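Aeromonas extracellular serine protease (Aeromonas sobria, PDB 3WQB) cleaves peptide bonds after paired basic residues, one of them lysine, as a secreted calcium-binding serine protease of the furin subfamily that acts on host plasma proteins. Local coordinates at residues A[4-9]-A[60-65]; A[143-147]-A[158-162]; A[312-317]-A[328-332]; A[462-466]-A[588-592]; A[483-487]-A[510-514]. The protein carries 1 engineered substitution. All coordinates share one frame; numbering follows the deposited sequence.

Contact 1: A[4-9]-A[60-65]; sequences CAPLTG and WWAHRT
The carbonyl oxygen of Ala5 is gripped side-on by two nitrogens of Arg64, with NH2 at 2.8 Å and NE at 2.9 Å from Ala5 O. The oxygen lies in the guanidinium plane; NE approaches nearly along the C=O axis, whereas NH2 comes from a direction tilted 34° off the carbonyl plane. A bend at chi3 (74°) turns the arginine chain so that this edge meets the extended N-terminal peptide. The remaining nitrogen, NH1, forms a salt bridge with Glu22, and Cys4 SG, disulfide-bonded to Cys24, lies 3.6 Å from Arg64 NE. One guanidinium face is covered by Leu7, whose CG sits over its centre, 3.5 Å above the plane. Leu7 CD1 reaches further, to the edge of the Trp60 ring and to Trp61 CD1 (3.9 Å). A backbone bond adds to this: Leu7 N donates to Arg64 O at 2.8 Å, an angle of 163°, at the C-terminal end of helix 60-64. Beyond it, Thr65 CG2 lies over the centre of one face of the Trp61 ring, and Gly9 O reaches that ring's edge. Thr65 OG1 bonds back to Trp61 O. With a carbonyl at its edge, a leucine over one face and Glu22 as its salt-bridge partner, the buried arginine probably keeps its charge while fastening residues 4-9 to the end of helix 60-64.

Contact 2: A[143-147]-A[158-162]; sequences GFNLL and WLYAL
In the subtilisin-like alpha/beta domain, the end of strand 140-144, an outermost strand of the parallel sheet, packs here against helix 155-164, which follows it in the chain. Phe144 and Ala161 meet first: their CB atoms are 3.5 Å apart, and Ala161 CA stands over one face of the phenylalanine ring, 4.0 Å from its centroid and displaced toward the rim. A CH-pi contact follows, in which Leu146 CD1 lies over the centre of the six-membered ring of Trp158, 3.7 Å from the centroid and 13° off the normal. Its second branch, CD2, turns instead to Ala161 CB at 3.8 Å, so the leucine wedges between tryptophan and alanine. Leu146 ends an inverse gamma turn centred on Asn145, which swings the chain out of the strand. Next in line, Leu147 reaches the tryptophan rim with CD2; its side chain is also close to those of Asp78 and His115, predicted members of the charge relay system, which places this end of the contact beside the predicted charge relay. On the more open flank Tyr160, which also makes a cation-pi contact with Lys97, crosses Phe144 at about a right angle, with Phe144 CE1 in the plane of its ring, 3.9 Å from Tyr160 CE1.

Contact 3: A[312-317]-A[328-332]; sequences STNRLH and YNGVM
His317 NE2 accepts the backbone N-H of Gly330 at 3.0 Å in an almost straight bond (172°), with the donor close to the imidazole plane. Around this bond Asn329 CB, 3.5 Å from His317 NE2, and Val331, whose CG2 lies 3.8 Å from His317 CE1, approach the ring obliquely. Leu316 adds an apolar contact, its CD2 branch meeting the Asn329 carbonyl carbon at 3.8 Å and Tyr328 CB. Ser312 OG stands over the centre of the imidazole and also touches Val331 CG1 at 3.5 Å. A second shell shapes these groups. Residues 314 to 317 form a type I beta turn; Ser312 OG makes an ST turn with Asn314 N, and Asn314 OD1 an Asx turn with Leu316 N. Asn314 ND2 is spent on Gly287 O and Gly45 O, its flank lying against Gly330, where the tight approach leaves little space for a side chain. Across the contact, Asn329 OD1 takes both Val331 N and Met332 N and thereby fixes the corner at Gly330, while ND2 bonds to Ser118 and to Asp297, a ligand of the second calcium ion. Since NE2 receives a backbone N-H, it must be unprotonated in this bond, which is consistent with a neutral histidine carrying its proton on ND1 and tying the 312-317 loop to the strand corner beside the calcium site.

Contact 4: A[462-466]-A[588-592]; sequences STTRI and WSLRV
Ser462 and Trp588 supply the polar link between these two strands: Trp588 NE1 donates to Ser462 OG at 2.8 Å with an angle of 147°, and the hydroxyl oxygen sits at the indole edge, close to the ring plane. Ser462 OG points anti to its own backbone N (chi1 174°), reaching across to the indole, while the tryptophan side chain spans the gap edge-first. Ser462 O also comes to 3.4 Å from Trp588 CZ2, from well off the ring plane. The other contacts are apolar. Thr464 turns its methyl inward, CG2 lying 3.9 Å from Trp588 CH2 and 3.8 Å from Leu590 CD2; its hydroxyl goes to Gln441 OE1 of strand 436-444. The same Leu590 branch is shared with Ile466, whose CG1 is 3.9 Å from Leu590 CD2 and 4.1 Å from Val592 CG2. Alternate residues thus point inward from each strand, Ser462, Thr464 and Ile466 facing Trp588, Leu590 and Val592. The segment axes approach to 9.0 Å and run in nearly the same direction, 31° apart, a face-to-face packing of separate sheets as in a beta sandwich. Strand 460-466 is an edge of one antiparallel sheet and pairs with 545-553, whereas strand 583-595 belongs to the other and bonds to 436-444 and 471-482, so the contact joins the two layers of the P-domain.

Contact 5: A[483-487]-A[510-514]; sequences HQRLP and LVGQS
Gln513 and the backbone of the 483-487 loop make the polar part of this contact, the two ends of the amide being used in opposite senses. Gln513 NE2 donates to His483 O at 2.8 Å (167°), and Gln513 OE1 accepts Leu486 N at 2.9 Å (169°); both bonds lie in the plane of the carbonyl concerned. NE2 has a second acceptor in Thr525 O, so three bonds fix the rotation of the buried amide. The loop is braced from within by Arg485 N, which donates to His483 ND1 at 3.0 Å. His483 NE2 in turn bonds to Asp553, and Arg485 forms a salt bridge with Asp488; both aspartates bind the third calcium ion, which places the loop beside that site, and Gln513 bonds to it from the helix. Apolar packing fills the other end: Leu486 CB lies 4.2 Å from Leu510 CB, and Pro487 CG is as far from Val511 CG1. The proline ring also makes a close contact with a carbonyl oxygen, Pro487 CD sitting 3.2 Å from Leu510 O. In the P-domain the loop connects strand 471-482 to strand 489-494, and Val511 is the N-cap residue of helix 512-520; beyond it, strands 571-576 and 228-233 flank Pro487 and Val511.

In the fold
Contacts 1 to 3 belong to the subtilisin-like part of the chain and contacts 4 and 5 to the P-domain. Contact 1 is only partly buried and relies on a charged side chain; contacts 2 to 5 are buried. Contact 2, next to the predicted charge relay residues, is wholly apolar, and contact 4, between the two sheets, is nearly so, with a single indole hydrogen bond. Contacts 3 and 5 share another chemistry: a histidine or glutamine side chain bonds to the backbone of a loop or strand corner close to a calcium site. Contacts 4 and 5 lie in the same domain without touching, their centres about 25 Å apart; contacts 1 and 5 lie about 53 Å apart on opposite sides of the chain's centre.

Contact 1: A[4-9]-A[60-65]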
# COMPACT_ATOMS: atom_id res chain seq x y z
N CYS A 4 21.44 -24.32 16.76
CA CYS A 4 20.08 -23.99 17.17
C CYS A 4 19.17 -25.15 16.79
O CYS A 4 18.78 -25.31 15.63
CB CYS A 4 19.63 -22.68 16.52
SG CYS A 4 17.97 -22.14 16.98
N ALA A 5 18.86 -25.97 17.79
CA ALA A 5 18.16 -27.23 17.58
C ALA A 5 16.65 -27.02 17.43
O ALA A 5 16.12 -26.02 17.91
CB ALA A 5 18.44 -28.16 18.75
N PRO A 6 15.95 -27.97 16.77
CA PRO A 6 14.50 -27.86 16.73
C PRO A 6 13.89 -27.94 18.13
O PRO A 6 14.44 -28.59 19.02
CB PRO A 6 14.07 -29.10 15.93
CG PRO A 6 15.28 -29.46 15.14
CD PRO A 6 16.44 -29.12 15.99
N LEU A 7 12.75 -27.28 18.30
CA LEU A 7 11.95 -27.42 19.50
C LEU A 7 10.78 -28.33 19.19
O LEU A 7 10.33 -28.41 18.03
CB LEU A 7 11.43 -26.07 19.98
CG LEU A 7 12.46 -25.07 20.50
CD1 LEU A 7 11.78 -23.72 20.74
CD2 LEU A 7 13.15 -25.56 21.78
N THR A 8 10.26 -29.00 20.22
CA THR A 8 9.08 -29.85 20.04
C THR A 8 7.83 -29.02 19.79
O THR A 8 6.87 -29.50 19.17
CB THR A 8 8.84 -30.76 21.26
OG1 THR A 8 8.42 -29.96 22.37
CG2 THR A 8 10.09 -31.54 21.61
N GLY A 9 7.83 -27.78 20.28
CA GLY A 9 6.66 -26.91 20.22
C GLY A 9 5.72 -27.12 21.39
O GLY A 9 4.69 -26.44 21.50
N TRP A 60 11.29 -16.62 15.51
CA TRP A 60 12.25 -17.68 15.83
C TRP A 60 11.60 -19.02 16.24
O TRP A 60 12.12 -20.08 15.92
CB TRP A 60 13.25 -17.20 16.87
CG TRP A 60 12.66 -16.87 18.21
CD1 TRP A 60 12.28 -15.63 18.65
CD2 TRP A 60 12.39 -17.78 19.28
NE1 TRP A 60 11.79 -15.72 19.93
CE2 TRP A 60 11.85 -17.03 20.34
CE3 TRP A 60 12.56 -19.17 19.44
CZ2 TRP A 60 11.47 -17.61 21.55
CZ3 TRP A 60 12.17 -19.75 20.65
CH2 TRP A 60 11.63 -18.97 21.68
N TRP A 61 10.47 -18.96 16.93
CA TRP A 61 9.80 -20.16 17.39
C TRP A 61 9.11 -20.87 16.24
O TRP A 61 9.10 -22.09 16.19
CB TRP A 61 8.84 -19.84 18.54
CG TRP A 61 8.14 -21.01 19.16
CD1 TRP A 61 8.52 -21.72 20.27
CD2 TRP A 61 6.89 -21.59 18.73
NE1 TRP A 61 7.60 -22.71 20.54
CE2 TRP A 61 6.59 -22.64 19.62
CE3 TRP A 61 6.01 -21.31 17.67
CZ2 TRP A 61 5.44 -23.43 19.47
CZ3 TRP A 61 4.87 -22.09 17.53
CH2 TRP A 61 4.59 -23.14 18.43
N ALA A 62 8.56 -20.11 15.29
CA ALA A 62 8.10 -20.72 14.04
C ALA A 62 9.24 -21.50 13.37
O ALA A 62 9.09 -22.67 13.03
CB ALA A 62 7.52 -19.68 13.10
N HIS A 63 10.39 -20.86 13.21
CA HIS A 63 11.51 -21.51 12.57
C HIS A 63 12.01 -22.73 13.35
O HIS A 63 12.31 -23.75 12.74
CB HIS A 63 12.64 -20.51 12.31
CG HIS A 63 12.40 -19.66 11.10
ND1 HIS A 63 13.43 -19.15 10.34
CD2 HIS A 63 11.25 -19.24 10.51
CE1 HIS A 63 12.93 -18.45 9.34
NE2 HIS A 63 11.61 -18.49 9.42
N ARG A 64 12.07 -22.64 14.68
CA ARG A 64 12.53 -23.75 15.50
C ARG A 64 11.52 -24.89 15.58
O ARG A 64 11.89 -25.99 15.98
CB ARG A 64 12.91 -23.29 16.91
CG ARG A 64 14.15 -22.42 16.98
CD ARG A 64 14.64 -22.25 18.41
NE ARG A 64 15.29 -23.46 18.90
CZ ARG A 64 15.70 -23.67 20.14
NH1 ARG A 64 15.55 -22.73 21.07
NH2 ARG A 64 16.28 -24.82 20.46
N THR A 65 10.27 -24.65 15.21
CA THR A 65 9.27 -25.73 15.21
C THR A 65 8.86 -26.18 13.80
O THR A 65 7.89 -26.93 13.64
CB THR A 65 7.99 -25.37 16.02
OG1 THR A 65 7.36 -24.23 15.43
CG2 THR A 65 8.32 -25.09 17.50

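Contact 2: A[143-147]-A[158-162]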
# COMPACT_ATOMS: atom_id res chain seq x y z
N GLY A 143 6.49 -14.74 -10.20
CA GLY A 143 6.77 -13.33 -10.45
C GLY A 143 6.02 -12.80 -11.66
O GLY A 143 5.90 -13.49 -12.67
N PHE A 144 5.52 -11.57 -11.55
CA PHE A 144 4.83 -10.91 -12.65
C PHE A 144 5.39 -9.50 -12.70
O PHE A 144 5.21 -8.73 -11.75
CB PHE A 144 3.32 -10.89 -12.40
CG PHE A 144 2.73 -12.26 -12.24
CD1 PHE A 144 2.42 -13.02 -13.36
CD2 PHE A 144 2.51 -12.79 -10.98
CE1 PHE A 144 1.90 -14.32 -13.23
CE2 PHE A 144 1.99 -14.07 -10.84
CZ PHE A 144 1.69 -14.84 -11.96
N ASN A 145 6.11 -9.18 -13.78
CA ASN A 145 6.90 -7.95 -13.84
C ASN A 145 6.12 -6.72 -14.30
O ASN A 145 6.54 -6.00 -15.22
CB ASN A 145 8.17 -8.17 -14.69
CG ASN A 145 7.88 -8.44 -16.15
OD1 ASN A 145 6.78 -8.86 -16.51
ND2 ASN A 145 8.87 -8.23 -17.01
N LEU A 146 5.00 -6.47 -13.63
CA LEU A 146 4.14 -5.33 -13.93
C LEU A 146 4.86 -3.98 -13.91
O LEU A 146 4.46 -3.06 -14.61
CB LEU A 146 2.96 -5.28 -12.94
CG LEU A 146 1.67 -5.95 -13.41
CD1 LEU A 146 1.00 -5.10 -14.50
CD2 LEU A 146 1.86 -7.40 -13.87
N LEU A 147 5.90 -3.88 -13.08
CA LEU A 147 6.61 -2.61 -12.85
C LEU A 147 7.90 -2.49 -13.65
O LEU A 147 8.66 -1.55 -13.44
CB LEU A 147 6.90 -2.42 -11.36
CG LEU A 147 5.74 -2.61 -10.37
CD1 LEU A 147 6.23 -2.43 -8.94
CD2 LEU A 147 4.59 -1.68 -10.67
N TRP A 158 -2.56 -6.52 -14.97
CA TRP A 158 -2.93 -6.49 -13.54
C TRP A 158 -3.84 -7.67 -13.20
O TRP A 158 -3.60 -8.38 -12.23
CB TRP A 158 -3.61 -5.17 -13.14
CG TRP A 158 -2.72 -3.97 -13.14
CD1 TRP A 158 -2.84 -2.86 -13.93
CD2 TRP A 158 -1.58 -3.73 -12.30
NE1 TRP A 158 -1.85 -1.94 -13.63
CE2 TRP A 158 -1.06 -2.46 -12.64
CE3 TRP A 158 -0.95 -4.47 -11.28
CZ2 TRP A 158 0.07 -1.92 -12.02
CZ3 TRP A 158 0.18 -3.93 -10.67
CH2 TRP A 158 0.67 -2.66 -11.03
N LEU A 159 -4.87 -7.89 -14.01
CA LEU A 159 -5.76 -9.04 -13.84
C LEU A 159 -4.98 -10.35 -13.84
O LEU A 159 -5.18 -11.21 -12.97
CB LEU A 159 -6.80 -9.04 -14.95
CG LEU A 159 -7.87 -7.95 -14.88
CD1 LEU A 159 -8.69 -7.97 -16.14
CD2 LEU A 159 -8.76 -8.12 -13.65
N TYR A 160 -4.07 -10.51 -14.81
CA TYR A 160 -3.31 -11.73 -14.96
C TYR A 160 -2.51 -12.06 -13.69
O TYR A 160 -2.43 -13.23 -13.27
CB TYR A 160 -2.39 -11.67 -16.19
CG TYR A 160 -1.91 -13.05 -16.60
CD1 TYR A 160 -0.79 -13.64 -15.99
CD2 TYR A 160 -2.59 -13.77 -17.58
CE1 TYR A 160 -0.37 -14.91 -16.34
CE2 TYR A 160 -2.17 -15.03 -17.93
CZ TYR A 160 -1.07 -15.61 -17.32
OH TYR A 160 -0.66 -16.86 -17.67
N ALA A 161 -1.92 -11.03 -13.10
CA ALA A 161 -1.01 -11.18 -11.97
C ALA A 161 -1.70 -11.29 -10.62
O ALA A 161 -1.15 -11.87 -9.69
CB ALA A 161 -0.06 -10.00 -11.94
N LEU A 162 -2.90 -10.72 -10.52
CA LEU A 162 -3.52 -10.51 -9.22
C LEU A 162 -4.68 -11.47 -8.94
O LEU A 162 -5.53 -11.22 -8.08
CB LEU A 162 -3.94 -9.04 -9.06
CG LEU A 162 -2.76 -8.07 -8.82
CD1 LEU A 162 -3.17 -6.64 -9.10
CD2 LEU A 162 -2.21 -8.22 -7.39

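Contact 3: A[312-317]-A[328-332]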
# COMPACT_ATOMS: atom_id res chain seq x y z
N SER A 312 28.24 0.75 -2.98
CA SER A 312 27.51 1.04 -1.76
C SER A 312 28.48 1.01 -0.59
O SER A 312 29.44 0.23 -0.59
CB SER A 312 26.41 -0.00 -1.53
OG SER A 312 25.75 0.22 -0.29
N THR A 313 28.22 1.83 0.42
CA THR A 313 28.96 1.73 1.68
C THR A 313 28.54 0.50 2.50
O THR A 313 29.19 0.15 3.48
CB THR A 313 28.86 2.99 2.56
OG1 THR A 313 27.51 3.16 3.01
CG2 THR A 313 29.32 4.25 1.79
N ASN A 314 27.45 -0.16 2.11
CA ASN A 314 27.12 -1.43 2.73
C ASN A 314 28.25 -2.44 2.48
O ASN A 314 28.64 -2.65 1.33
CB ASN A 314 25.79 -1.97 2.24
CG ASN A 314 25.37 -3.20 2.98
OD1 ASN A 314 25.85 -4.31 2.68
ND2 ASN A 314 24.53 -3.03 4.00
N ARG A 315 28.76 -3.06 3.55
CA ARG A 315 29.96 -3.89 3.41
C ARG A 315 29.76 -5.20 2.64
O ARG A 315 30.74 -5.81 2.21
CB ARG A 315 30.59 -4.19 4.78
CG ARG A 315 30.98 -2.95 5.57
CD ARG A 315 31.78 -3.31 6.83
NE ARG A 315 31.14 -4.36 7.62
CZ ARG A 315 30.15 -4.17 8.50
NH1 ARG A 315 29.69 -2.95 8.74
NH2 ARG A 315 29.63 -5.21 9.15
N LEU A 316 28.52 -5.63 2.46
CA LEU A 316 28.25 -6.84 1.71
C LEU A 316 28.52 -6.65 0.21
O LEU A 316 28.78 -7.62 -0.50
CB LEU A 316 26.81 -7.30 1.95
CG LEU A 316 26.30 -8.56 1.23
CD1 LEU A 316 27.12 -9.77 1.63
CD2 LEU A 316 24.84 -8.78 1.53
N HIS A 317 28.43 -5.42 -0.26
CA HIS A 317 28.51 -5.14 -1.70
C HIS A 317 29.94 -5.16 -2.21
O HIS A 317 30.85 -4.71 -1.53
CB HIS A 317 27.86 -3.79 -2.00
CG HIS A 317 26.36 -3.78 -1.83
ND1 HIS A 317 25.53 -3.21 -2.76
CD2 HIS A 317 25.56 -4.27 -0.85
CE1 HIS A 317 24.27 -3.34 -2.36
NE2 HIS A 317 24.27 -3.97 -1.20
N TYR A 328 23.72 -11.12 -3.50
CA TYR A 328 22.95 -10.60 -2.35
C TYR A 328 23.19 -9.11 -2.21
O TYR A 328 24.19 -8.58 -2.69
CB TYR A 328 23.30 -11.38 -1.06
CG TYR A 328 23.17 -12.84 -1.36
CD1 TYR A 328 21.92 -13.44 -1.36
CD2 TYR A 328 24.27 -13.59 -1.79
CE1 TYR A 328 21.76 -14.77 -1.73
CE2 TYR A 328 24.13 -14.92 -2.16
CZ TYR A 328 22.86 -15.50 -2.14
OH TYR A 328 22.69 -16.81 -2.51
N ASN A 329 22.25 -8.40 -1.59
CA ASN A 329 22.45 -6.98 -1.32
C ASN A 329 22.02 -6.66 0.11
O ASN A 329 21.33 -7.46 0.73
CB ASN A 329 21.75 -6.08 -2.37
CG ASN A 329 20.22 -6.03 -2.20
OD1 ASN A 329 19.71 -5.47 -1.23
ND2 ASN A 329 19.49 -6.55 -3.19
N GLY A 330 22.46 -5.52 0.62
CA GLY A 330 22.12 -5.11 1.99
C GLY A 330 21.38 -3.79 2.04
O GLY A 330 21.29 -3.15 3.10
N VAL A 331 20.85 -3.35 0.89
CA VAL A 331 20.25 -2.02 0.79
C VAL A 331 18.75 -2.04 0.49
O VAL A 331 18.13 -0.98 0.42
CB VAL A 331 20.98 -1.14 -0.26
CG1 VAL A 331 22.43 -0.93 0.13
CG2 VAL A 331 20.85 -1.75 -1.66
N MET A 332 18.17 -3.22 0.31
CA MET A 332 16.73 -3.28 0.10
C MET A 332 16.00 -2.71 1.31
O MET A 332 16.40 -2.94 2.44
CB MET A 332 16.29 -4.72 -0.19
CG MET A 332 14.81 -4.90 -0.45
SD MET A 332 14.21 -3.84 -1.78
CE MET A 332 12.48 -4.28 -1.77

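Contact 4: A[462-466]-A[588-592]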
# COMPACT_ATOMS: atom_id res chain seq x y z
N SER A 462 -20.98 16.18 10.34
CA SER A 462 -22.15 15.51 9.80
C SER A 462 -22.25 14.11 10.39
O SER A 462 -21.25 13.41 10.49
CB SER A 462 -22.07 15.47 8.27
OG SER A 462 -23.12 14.71 7.69
N THR A 463 -23.45 13.73 10.78
CA THR A 463 -23.69 12.49 11.52
C THR A 463 -24.70 11.58 10.82
O THR A 463 -25.65 12.06 10.22
CB THR A 463 -24.16 12.83 12.95
OG1 THR A 463 -23.13 13.59 13.62
CG2 THR A 463 -24.48 11.58 13.75
N THR A 464 -24.46 10.27 10.89
CA THR A 464 -25.41 9.26 10.42
C THR A 464 -25.52 8.15 11.45
O THR A 464 -24.57 7.86 12.17
CB THR A 464 -25.01 8.71 9.02
OG1 THR A 464 -26.08 7.93 8.48
CG2 THR A 464 -23.76 7.85 9.09
N ARG A 465 -26.68 7.51 11.51
CA ARG A 465 -26.88 6.38 12.40
C ARG A 465 -26.77 5.06 11.65
O ARG A 465 -27.36 4.88 10.58
CB ARG A 465 -28.25 6.45 13.08
CG ARG A 465 -28.45 5.34 14.11
CD ARG A 465 -29.69 5.54 14.95
NE ARG A 465 -29.83 4.47 15.94
CZ ARG A 465 -30.49 3.33 15.77
NH1 ARG A 465 -31.12 3.06 14.62
NH2 ARG A 465 -30.52 2.43 16.75
N ILE A 466 -25.99 4.14 12.22
CA ILE A 466 -25.98 2.75 11.76
C ILE A 466 -26.89 1.95 12.69
O ILE A 466 -26.64 1.89 13.90
CB ILE A 466 -24.53 2.18 11.74
CG1 ILE A 466 -23.65 2.92 10.71
CG2 ILE A 466 -24.54 0.66 11.54
CD1 ILE A 466 -23.99 2.67 9.25
N TRP A 588 -20.98 12.86 2.25
CA TRP A 588 -20.10 11.77 2.59
C TRP A 588 -20.90 10.50 2.66
O TRP A 588 -22.13 10.54 2.78
CB TRP A 588 -19.33 12.03 3.89
CG TRP A 588 -20.15 12.01 5.15
CD1 TRP A 588 -21.13 12.89 5.51
CD2 TRP A 588 -20.02 11.08 6.23
NE1 TRP A 588 -21.63 12.56 6.74
CE2 TRP A 588 -20.97 11.45 7.21
CE3 TRP A 588 -19.22 9.95 6.46
CZ2 TRP A 588 -21.11 10.76 8.41
CZ3 TRP A 588 -19.36 9.26 7.65
CH2 TRP A 588 -20.30 9.67 8.61
N SER A 589 -20.21 9.37 2.57
CA SER A 589 -20.84 8.06 2.66
C SER A 589 -20.04 7.19 3.61
O SER A 589 -18.82 7.30 3.69
CB SER A 589 -20.94 7.40 1.29
OG SER A 589 -21.73 8.17 0.41
N LEU A 590 -20.74 6.31 4.32
CA LEU A 590 -20.14 5.42 5.30
C LEU A 590 -20.46 3.97 4.98
O LEU A 590 -21.63 3.63 4.75
CB LEU A 590 -20.65 5.76 6.71
CG LEU A 590 -20.19 4.88 7.87
CD1 LEU A 590 -18.68 4.97 8.08
CD2 LEU A 590 -20.92 5.27 9.14
N ARG A 591 -19.43 3.14 4.97
CA ARG A 591 -19.61 1.70 4.87
C ARG A 591 -18.93 1.00 6.03
O ARG A 591 -17.73 1.14 6.25
CB ARG A 591 -19.09 1.15 3.54
CG ARG A 591 -19.43 -0.32 3.38
CD ARG A 591 -19.18 -0.81 1.99
NE ARG A 591 -20.23 -1.74 1.62
CZ ARG A 591 -20.31 -2.36 0.45
NH1 ARG A 591 -19.37 -2.17 -0.47
NH2 ARG A 591 -21.33 -3.19 0.21
N VAL A 592 -19.72 0.25 6.79
CA VAL A 592 -19.17 -0.57 7.86
C VAL A 592 -18.96 -2.01 7.37
O VAL A 592 -19.88 -2.63 6.81
CB VAL A 592 -20.09 -0.54 9.10
CG1 VAL A 592 -19.48 -1.35 10.22
CG2 VAL A 592 -20.31 0.89 9.58

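Contact 5: A[483-487]-A[510-514]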
# COMPACT_ATOMS: atom_id res chain seq x y z
N HIS A 483 -13.00 22.94 -1.69
CA HIS A 483 -12.06 23.74 -0.90
C HIS A 483 -10.86 24.07 -1.76
O HIS A 483 -10.32 23.21 -2.46
CB HIS A 483 -11.62 22.99 0.35
CG HIS A 483 -10.88 23.84 1.33
ND1 HIS A 483 -9.55 24.17 1.19
CD2 HIS A 483 -11.29 24.42 2.49
CE1 HIS A 483 -9.17 24.94 2.20
NE2 HIS A 483 -10.21 25.10 3.00
N GLN A 484 -10.44 25.33 -1.70
CA GLN A 484 -9.40 25.85 -2.59
C GLN A 484 -7.95 25.49 -2.21
O GLN A 484 -7.04 25.68 -3.01
CB GLN A 484 -9.52 27.37 -2.73
CG GLN A 484 -10.79 27.87 -3.40
CD GLN A 484 -10.99 29.35 -3.19
OE1 GLN A 484 -10.71 29.89 -2.12
NE2 GLN A 484 -11.47 30.03 -4.23
N ARG A 485 -7.74 25.00 -0.99
CA ARG A 485 -6.42 24.54 -0.55
C ARG A 485 -6.52 23.26 0.27
O ARG A 485 -6.45 23.27 1.50
CB ARG A 485 -5.66 25.65 0.18
CG ARG A 485 -4.22 25.28 0.49
CD ARG A 485 -3.37 26.48 0.90
NE ARG A 485 -3.65 26.90 2.27
CZ ARG A 485 -2.78 27.53 3.06
NH1 ARG A 485 -1.56 27.86 2.61
NH2 ARG A 485 -3.14 27.84 4.30
N LEU A 486 -6.68 22.15 -0.44
CA LEU A 486 -7.00 20.87 0.19
C LEU A 486 -6.16 20.45 1.40
O LEU A 486 -6.72 19.92 2.35
CB LEU A 486 -7.05 19.73 -0.84
CG LEU A 486 -8.26 19.75 -1.79
CD1 LEU A 486 -8.02 18.81 -2.95
CD2 LEU A 486 -9.55 19.40 -1.06
N PRO A 487 -4.83 20.68 1.37
CA PRO A 487 -4.05 20.23 2.52
C PRO A 487 -4.33 20.98 3.83
O PRO A 487 -3.84 20.58 4.86
CB PRO A 487 -2.59 20.43 2.07
CG PRO A 487 -2.68 20.36 0.57
CD PRO A 487 -3.95 21.08 0.25
N LEU A 510 -1.58 16.71 -1.26
CA LEU A 510 -2.61 17.17 -2.21
C LEU A 510 -2.43 18.64 -2.60
O LEU A 510 -3.35 19.45 -2.47
CB LEU A 510 -4.02 16.91 -1.69
CG LEU A 510 -4.39 15.44 -1.47
CD1 LEU A 510 -5.77 15.33 -0.86
CD2 LEU A 510 -4.29 14.66 -2.78
N VAL A 511 -1.25 18.95 -3.11
CA VAL A 511 -0.86 20.32 -3.46
C VAL A 511 -1.13 20.66 -4.94
O VAL A 511 -0.70 21.70 -5.44
CB VAL A 511 0.63 20.58 -3.12
CG1 VAL A 511 0.88 20.41 -1.62
CG2 VAL A 511 1.55 19.65 -3.94
N GLY A 512 -1.85 19.77 -5.63
CA GLY A 512 -2.10 19.89 -7.06
C GLY A 512 -2.85 21.13 -7.49
O GLY A 512 -2.71 21.57 -8.63
N GLN A 513 -3.65 21.72 -6.59
CA GLN A 513 -4.35 22.95 -6.94
C GLN A 513 -3.36 24.10 -7.13
O GLN A 513 -3.50 24.88 -8.08
CB GLN A 513 -5.39 23.31 -5.89
CG GLN A 513 -6.50 22.29 -5.76
CD GLN A 513 -7.27 22.44 -4.46
OE1 GLN A 513 -6.69 22.43 -3.37
NE2 GLN A 513 -8.58 22.58 -4.56
N SER A 514 -2.36 24.17 -6.26
CA SER A 514 -1.30 25.15 -6.37
C SER A 514 -0.41 24.88 -7.58
O SER A 514 -0.03 25.81 -8.30
CB SER A 514 -0.46 25.20 -5.09
OG SER A 514 -1.25 25.68 -4.01